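Local atomic coordinates of putative ABC transporter subunit, substrate-binding component (Rhodopseudomonas palustris, PDB entry 4EVQ), a protein that probably captures 4-hydroxybenzoate and related benzoate derivatives as the solute-binding component of an ABC transporter. Residues Ala219-Ala227 with Leu241-Ala252; His261-Asn271 with Ser325-Phe333. All blocks are in the same frame, centred on the assembly; numbering follows the deposited sequence.

Contact 1 (Ala219-Ala227 with Leu241-Ala252). With SO4 (sulfate ion), chain F.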
# COMPACT_ATOMS: atom_id res chain seq x y z
N ALA A 219 -3.15 -2.49 13.89
CA ALA A 219 -1.78 -3.02 13.94
C ALA A 219 -1.08 -2.60 15.23
O ALA A 219 -0.39 -3.42 15.82
CB ALA A 219 -0.96 -2.56 12.73
N LEU A 220 -1.25 -1.37 15.66
CA LEU A 220 -0.68 -0.94 16.94
C LEU A 220 -1.16 -1.83 18.07
O LEU A 220 -0.38 -2.30 18.91
CB LEU A 220 -1.02 0.53 17.18
CG LEU A 220 -0.58 1.07 18.55
CD1 LEU A 220 0.93 0.94 18.77
CD2 LEU A 220 -1.02 2.52 18.67
N LYS A 221 -2.46 -2.06 18.13
CA LYS A 221 -3.01 -2.88 19.18
C LYS A 221 -2.51 -4.29 19.09
O LYS A 221 -2.18 -4.89 20.12
CB LYS A 221 -4.53 -2.80 19.19
CG LYS A 221 -5.15 -3.48 20.43
CD LYS A 221 -6.62 -3.21 20.46
CE LYS A 221 -7.23 -3.75 21.77
NZ LYS A 221 -7.08 -5.22 21.83
N PHE A 222 -2.41 -4.84 17.90
CA PHE A 222 -1.90 -6.19 17.72
C PHE A 222 -0.49 -6.28 18.25
O PHE A 222 -0.14 -7.23 18.96
CB PHE A 222 -1.96 -6.63 16.25
CG PHE A 222 -1.52 -8.04 16.07
CD1 PHE A 222 -2.40 -9.08 16.31
CD2 PHE A 222 -0.23 -8.33 15.71
CE1 PHE A 222 -1.97 -10.42 16.22
CE2 PHE A 222 0.19 -9.65 15.62
CZ PHE A 222 -0.68 -10.68 15.85
N ILE A 223 0.36 -5.34 17.91
CA ILE A 223 1.75 -5.35 18.35
C ILE A 223 1.82 -5.33 19.87
O ILE A 223 2.58 -6.09 20.47
CB ILE A 223 2.51 -4.14 17.74
CG1 ILE A 223 2.71 -4.37 16.24
CG2 ILE A 223 3.83 -3.86 18.47
CD1 ILE A 223 3.16 -3.15 15.54
N LYS A 224 1.05 -4.45 20.49
CA LYS A 224 1.01 -4.33 21.95
C LYS A 224 0.54 -5.63 22.57
O LYS A 224 1.19 -6.16 23.51
CB LYS A 224 0.10 -3.17 22.35
CG LYS A 224 0.73 -1.82 22.00
CD LYS A 224 0.03 -0.57 22.56
CE LYS A 224 1.04 0.63 22.46
NZ LYS A 224 0.64 1.98 23.01
N ASP A 225 -0.54 -6.18 22.06
CA ASP A 225 -1.12 -7.39 22.63
C ASP A 225 -0.17 -8.57 22.43
O ASP A 225 0.01 -9.42 23.32
CB ASP A 225 -2.48 -7.72 22.05
CG ASP A 225 -3.56 -6.71 22.44
OD1 ASP A 225 -3.33 -5.91 23.37
OD2 ASP A 225 -4.64 -6.76 21.80
N TYR A 226 0.44 -8.67 21.26
CA TYR A 226 1.37 -9.77 20.95
C TYR A 226 2.55 -9.76 21.93
O TYR A 226 2.92 -10.80 22.47
CB TYR A 226 1.83 -9.62 19.50
CG TYR A 226 2.64 -10.78 18.98
CD1 TYR A 226 3.99 -10.92 19.28
CD2 TYR A 226 2.06 -11.75 18.19
CE1 TYR A 226 4.72 -11.97 18.76
CE2 TYR A 226 2.78 -12.82 17.69
CZ TYR A 226 4.13 -12.92 17.99
OH TYR A 226 4.85 -13.96 17.47
N ALA A 227 3.14 -8.60 22.17
CA ALA A 227 4.27 -8.48 23.08
C ALA A 227 3.79 -8.84 24.47
O ALA A 227 4.51 -9.55 25.22
CB ALA A 227 4.84 -7.08 23.08
N LEU A 241 2.30 -3.76 8.77
CA LEU A 241 2.10 -4.15 10.18
C LEU A 241 2.74 -3.13 11.10
O LEU A 241 2.25 -2.95 12.19
CB LEU A 241 2.75 -5.52 10.37
CG LEU A 241 2.66 -6.10 11.77
CD1 LEU A 241 1.22 -6.34 12.18
CD2 LEU A 241 3.48 -7.40 11.85
N THR A 242 3.83 -2.47 10.69
CA THR A 242 4.51 -1.51 11.54
C THR A 242 4.48 -0.06 11.07
O THR A 242 4.69 0.85 11.87
CB THR A 242 5.97 -1.94 11.80
OG1 THR A 242 6.70 -2.02 10.55
CG2 THR A 242 6.03 -3.30 12.44
N ASP A 243 4.23 0.16 9.76
CA ASP A 243 4.33 1.53 9.28
C ASP A 243 3.26 2.45 9.88
O ASP A 243 2.09 2.15 9.86
CB ASP A 243 4.28 1.58 7.75
CG ASP A 243 5.66 1.70 7.13
OD1 ASP A 243 6.57 0.92 7.51
OD2 ASP A 243 5.86 2.58 6.23
N GLY A 244 3.72 3.56 10.43
CA GLY A 244 2.87 4.54 11.05
C GLY A 244 2.61 4.38 12.52
O GLY A 244 2.03 5.28 13.11
N VAL A 245 2.99 3.23 13.09
CA VAL A 245 2.66 2.92 14.49
C VAL A 245 3.90 2.67 15.30
O VAL A 245 3.79 2.28 16.47
CB VAL A 245 1.67 1.76 14.61
CG1 VAL A 245 0.31 2.12 13.94
CG2 VAL A 245 2.22 0.45 14.12
N GLU A 246 5.07 2.93 14.76
CA GLU A 246 6.35 2.60 15.40
C GLU A 246 6.57 3.33 16.70
O GLU A 246 6.99 2.70 17.68
CB GLU A 246 7.52 2.93 14.45
CG GLU A 246 7.43 2.31 13.06
CD GLU A 246 6.83 3.25 12.03
OE1 GLU A 246 6.04 4.16 12.38
OE2 GLU A 246 7.15 3.07 10.83
N ALA A 247 6.30 4.62 16.77
CA ALA A 247 6.60 5.40 17.96
C ALA A 247 5.65 4.97 19.07
O ALA A 247 6.05 4.71 20.23
CB ALA A 247 6.47 6.86 17.69
N ALA A 248 4.38 4.83 18.74
CA ALA A 248 3.39 4.53 19.77
C ALA A 248 3.53 3.11 20.30
O ALA A 248 3.16 2.82 21.44
CB ALA A 248 2.00 4.78 19.21
N ALA A 249 4.08 2.21 19.50
CA ALA A 249 4.26 0.83 19.95
C ALA A 249 5.33 0.73 21.01
O ALA A 249 5.29 -0.18 21.82
CB ALA A 249 4.61 -0.08 18.80
N GLY A 250 6.29 1.64 21.02
CA GLY A 250 7.30 1.60 22.07
C GLY A 250 8.10 0.30 22.03
O GLY A 250 8.27 -0.35 20.99
N PRO A 251 8.58 -0.16 23.19
CA PRO A 251 9.36 -1.38 23.23
C PRO A 251 8.67 -2.62 22.74
O PRO A 251 9.33 -3.56 22.29
CB PRO A 251 9.74 -1.50 24.73
CG PRO A 251 9.67 -0.16 25.26
CD PRO A 251 8.60 0.57 24.47
N ALA A 252 7.34 -2.63 22.77
CA ALA A 252 6.61 -3.79 22.23
C ALA A 252 6.94 -4.05 20.75
O ALA A 252 6.84 -5.18 20.28
CB ALA A 252 5.10 -3.60 22.34
S SO4 F . -0.59 -0.32 26.45
O1 SO4 F . -0.87 -0.13 27.87
O2 SO4 F . -1.80 -0.63 25.70
O3 SO4 F . 0.32 -1.45 26.27
O4 SO4 F . 0.06 0.86 25.87
O HOH W 1 5.09 -7.12 19.44
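Leu241 O is buried by the methyls of Ala219 and Ile223 and has no hydrogen-bonding partner: Ala219 CB lies 3.3 Å from it, and Ile223 CD1 also rests against it. Alanine suits the first position because its CB points toward the 241-252 backbone at close range, leaving little room for a longer side chain. Ile223 uses both branches. Its CG2, anti to the backbone N, meets Ala249 CB at 3.9 Å and Ala252, while CD1, at the end of the other branch, meets Val245 CG2 at 4.0 Å. Leu220 starts off to one side, but its end swings in: CB packs on Val245 CG1, and the terminal fork parts, CD2 touching Ala248 CB while CD1 lies 3.5 Å from Ala249 N. In this periplasmic-binding-protein fold, helix 217-228 packs against strands 209-213 and 235-238 through Phe222 and Tyr226, and the 241-252 segment, which links strands 235-238 and 257-260 of the same sheet, lies along another side of the helix. Small residues let the backbones draw close further on, where Ala227 CB and Ala252 CB stand 3.6 Å apart. One water donates to both Ile223 O and Ala252 O, tying the two backbones together. At the solvent-facing side, the extended chain of Lys224, in one of its two modelled conformers, brings NZ to Ala248 O in a weak hydrogen bond of 3.1 Å, and there the same ammonium donates to O4 of a sulfate, probably from the crystallisation liquor.

Contact 2 (His261-Asn271 with Ser325-Phe333); sequences HYVSDLDNAEN and SFASPRGPF
Asn271 turns its CG anti to the backbone N (chi1 -166°), which sets OD1 between the Tyr262 hydroxyl and Pro329 CB, while Asn268, in one of its two modelled conformers, tucks its own amide between its backbone N and carbonyl carbon (chi1 71°), facing the turn at Pro329. From there Asn268 ND2 donates to Pro329 O at 3.0 Å; the bond is nearly straight, but the donor stands above the carbonyl plane. The other end of this amide, OD1, accepts from Asn271 N at 2.7 Å, so in this conformer Asn268 caps helix 269-282 and ties it to the hairpin of strands 325-328 and 331-334 at once. Asn271 OD1 accepts a hydrogen bond from Tyr262 OH at 2.6 Å, while its ND2 donates to Ser264 O and, within the carbonyl plane, to Leu266 O at 2.9 Å. With an alanine here, the Tyr262 hydroxyl would probably lose its acceptor and Ser264 O and Leu266 O the amide donor, leaving the 263-266 turn freer to shift. Proline suits the hairpin turn because its ring restricts phi and offers apolar atoms to the Glu270 chain, with Glu270 CG 3.6 Å from Pro329 CD; Glu270 OE2 accepts from Trp294 NE1. Arg330, in one of two modelled conformers, runs beside His261, its CG 3.2 Å from His261 O and its NH1 near the ring edge at CD2, the two planes 50° apart; His261 NE2 bonds Gln292. Ser328 OG, which accepts from Arg330 N in an ST turn, also bonds Asp295 of helix 288-306, the carboxylate that pairs with the Arg330 guanidinium. Each asparagine amide donates through ND2 and accepts through OD1, so the hydrogen bonding that joins and braces this contact is neutral, with no charge pair between the two segments.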
# COMPACT_ATOMS: atom_id res chain seq x y z
N HIS A 261 8.42 -2.28 0.42
CA HIS A 261 8.99 -1.49 -0.67
C HIS A 261 9.47 -0.10 -0.27
O HIS A 261 9.90 0.66 -1.12
CB HIS A 261 8.00 -1.46 -1.83
CG HIS A 261 6.63 -1.06 -1.44
ND1 HIS A 261 5.85 -1.86 -0.64
CD2 HIS A 261 5.89 0.02 -1.76
CE1 HIS A 261 4.69 -1.27 -0.45
NE2 HIS A 261 4.68 -0.13 -1.12
N TYR A 262 9.41 0.24 1.00
CA TYR A 262 9.94 1.51 1.50
C TYR A 262 10.53 1.31 2.89
O TYR A 262 10.04 0.50 3.65
CB TYR A 262 8.82 2.58 1.58
CG TYR A 262 9.31 3.90 2.07
CD1 TYR A 262 10.16 4.70 1.29
CD2 TYR A 262 8.91 4.39 3.31
CE1 TYR A 262 10.64 5.89 1.76
CE2 TYR A 262 9.38 5.61 3.78
CZ TYR A 262 10.23 6.36 2.99
OH TYR A 262 10.68 7.57 3.48
N VAL A 263 11.60 2.04 3.17
CA VAL A 263 12.16 2.15 4.52
C VAL A 263 12.56 3.60 4.67
O VAL A 263 13.09 4.19 3.74
CB VAL A 263 13.44 1.33 4.73
CG1 VAL A 263 13.63 1.04 6.24
CG2 VAL A 263 13.51 0.14 3.95
N SER A 264 12.31 4.21 5.84
CA SER A 264 12.48 5.66 5.90
C SER A 264 13.92 6.08 5.81
O SER A 264 14.15 7.22 5.44
CB SER A 264 11.80 6.29 7.10
OG SER A 264 12.32 5.73 8.23
N ASP A 265 14.85 5.17 6.08
CA ASP A 265 16.27 5.47 6.03
C ASP A 265 16.90 5.34 4.67
O ASP A 265 18.12 5.47 4.57
CB ASP A 265 17.08 4.64 7.09
CG ASP A 265 17.05 3.14 6.86
OD1 ASP A 265 16.58 2.70 5.82
OD2 ASP A 265 17.55 2.37 7.75
N LEU A 266 16.13 5.10 3.62
CA LEU A 266 16.73 4.98 2.30
C LEU A 266 17.50 6.26 1.97
O LEU A 266 16.99 7.35 2.16
CB LEU A 266 15.69 4.71 1.24
CG LEU A 266 15.05 3.30 1.24
CD1 LEU A 266 13.84 3.21 0.33
CD2 LEU A 266 16.08 2.24 0.83
N ASP A 267 18.73 6.14 1.48
CA ASP A 267 19.63 7.29 1.44
C ASP A 267 19.59 8.11 0.16
O ASP A 267 20.32 9.07 0.02
CB ASP A 267 21.07 6.84 1.75
CG ASP A 267 21.66 6.01 0.65
OD1 ASP A 267 21.32 4.80 0.58
OD2 ASP A 267 22.48 6.55 -0.13
N ASN A 268 18.75 7.75 -0.79
CA ASN A 268 18.68 8.52 -2.03
C ASN A 268 18.18 9.99 -1.86
O ASN A 268 17.54 10.34 -0.86
CB ASN A 268 17.83 7.77 -3.05
CG ASN A 268 16.36 7.77 -2.67
OD1 ASN A 268 15.71 8.82 -2.70
ND2 ASN A 268 15.83 6.60 -2.32
N ALA A 269 18.44 10.83 -2.86
CA ALA A 269 18.20 12.27 -2.74
C ALA A 269 16.70 12.59 -2.63
O ALA A 269 16.31 13.51 -1.93
CB ALA A 269 18.77 12.98 -3.92
N GLU A 270 15.88 11.83 -3.34
CA GLU A 270 14.45 12.07 -3.36
C GLU A 270 13.89 11.81 -1.96
O GLU A 270 13.10 12.61 -1.47
CB GLU A 270 13.75 11.20 -4.37
CG GLU A 270 12.24 11.43 -4.46
CD GLU A 270 11.80 12.69 -5.20
OE1 GLU A 270 12.61 13.46 -5.82
OE2 GLU A 270 10.59 12.90 -5.17
N ASN A 271 14.28 10.70 -1.36
CA ASN A 271 13.82 10.42 0.00
C ASN A 271 14.32 11.42 1.00
O ASN A 271 13.54 11.84 1.88
CB ASN A 271 14.20 9.01 0.44
CG ASN A 271 13.47 8.60 1.66
OD1 ASN A 271 12.26 8.81 1.76
ND2 ASN A 271 14.17 8.02 2.60
N SER A 325 8.76 7.21 -15.79
CA SER A 325 9.69 6.80 -14.76
C SER A 325 10.30 8.08 -14.16
O SER A 325 10.52 9.10 -14.83
CB SER A 325 10.73 5.82 -15.28
OG SER A 325 11.47 6.48 -16.26
N PHE A 326 10.51 8.00 -12.87
CA PHE A 326 10.94 9.15 -12.10
C PHE A 326 11.54 8.60 -10.83
O PHE A 326 11.42 7.41 -10.49
CB PHE A 326 9.77 10.13 -11.80
CG PHE A 326 8.53 9.46 -11.26
CD1 PHE A 326 8.45 9.08 -9.94
CD2 PHE A 326 7.46 9.20 -12.09
CE1 PHE A 326 7.28 8.45 -9.45
CE2 PHE A 326 6.33 8.56 -11.63
CZ PHE A 326 6.24 8.20 -10.29
N ALA A 327 12.24 9.47 -10.13
CA ALA A 327 12.78 9.08 -8.85
C ALA A 327 11.70 9.21 -7.78
O ALA A 327 11.05 10.26 -7.60
CB ALA A 327 13.93 9.92 -8.52
N SER A 328 11.51 8.11 -7.07
CA SER A 328 10.63 8.04 -5.91
C SER A 328 11.48 8.09 -4.66
O SER A 328 12.62 7.68 -4.68
CB SER A 328 9.88 6.70 -5.96
OG SER A 328 9.23 6.42 -4.70
N PRO A 329 10.89 8.46 -3.51
CA PRO A 329 11.53 8.21 -2.23
C PRO A 329 11.99 6.75 -2.09
O PRO A 329 12.95 6.47 -1.37
CB PRO A 329 10.44 8.62 -1.22
CG PRO A 329 9.74 9.74 -1.92
CD PRO A 329 9.64 9.21 -3.36
N ARG A 330 11.35 5.80 -2.76
CA ARG A 330 11.79 4.39 -2.74
C ARG A 330 13.10 4.16 -3.46
O ARG A 330 14.01 3.39 -3.13
CB ARG A 330 10.72 3.56 -3.43
CG ARG A 330 9.50 3.53 -2.53
CD ARG A 330 8.30 2.81 -3.13
NE ARG A 330 7.48 3.75 -3.90
CZ ARG A 330 6.31 3.45 -4.44
NH1 ARG A 330 5.82 2.23 -4.37
NH2 ARG A 330 5.61 4.42 -5.03
N GLY A 331 13.17 4.83 -4.54
CA GLY A 331 14.18 4.46 -5.55
C GLY A 331 13.63 4.82 -6.92
O GLY A 331 12.64 5.55 -7.00
N PRO A 332 14.24 4.32 -8.03
CA PRO A 332 13.63 4.57 -9.33
C PRO A 332 12.24 3.94 -9.43
O PRO A 332 12.06 2.79 -9.06
CB PRO A 332 14.60 3.91 -10.32
CG PRO A 332 15.91 3.82 -9.61
CD PRO A 332 15.54 3.62 -8.16
N PHE A 333 11.28 4.71 -9.90
CA PHE A 333 9.95 4.20 -10.01
C PHE A 333 9.73 3.85 -11.46
O PHE A 333 10.02 4.63 -12.34
CB PHE A 333 8.95 5.26 -9.56
CG PHE A 333 7.52 4.77 -9.56
CD1 PHE A 333 6.77 4.89 -10.72
CD2 PHE A 333 6.92 4.22 -8.43
CE1 PHE A 333 5.47 4.46 -10.78
CE2 PHE A 333 5.61 3.76 -8.48
CZ PHE A 333 4.87 3.91 -9.65

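Overall arrangement
Contacts 1 and 2 follow one another along the chain: contact 1 closes at Ala252, strand 257-260 runs through the seven-stranded sheet, and His261 opens contact 2 just beyond it. Their centres lie 25 Å apart and their nearest atoms about 5 Å, without touching. Each approaches the bound p-hydroxybenzoic acid at one end: the side chains of Ala219 in contact 1 and His261 in contact 2 are both about 8 Å from it. Contact 1 is mostly apolar and joins a helix to the segment after strand 235-238, whereas contact 2 combines one hydrogen bond between its segments with packing on Pro329 and the Arg330 chain, bringing in a hairpin from over fifty residues later in the chain.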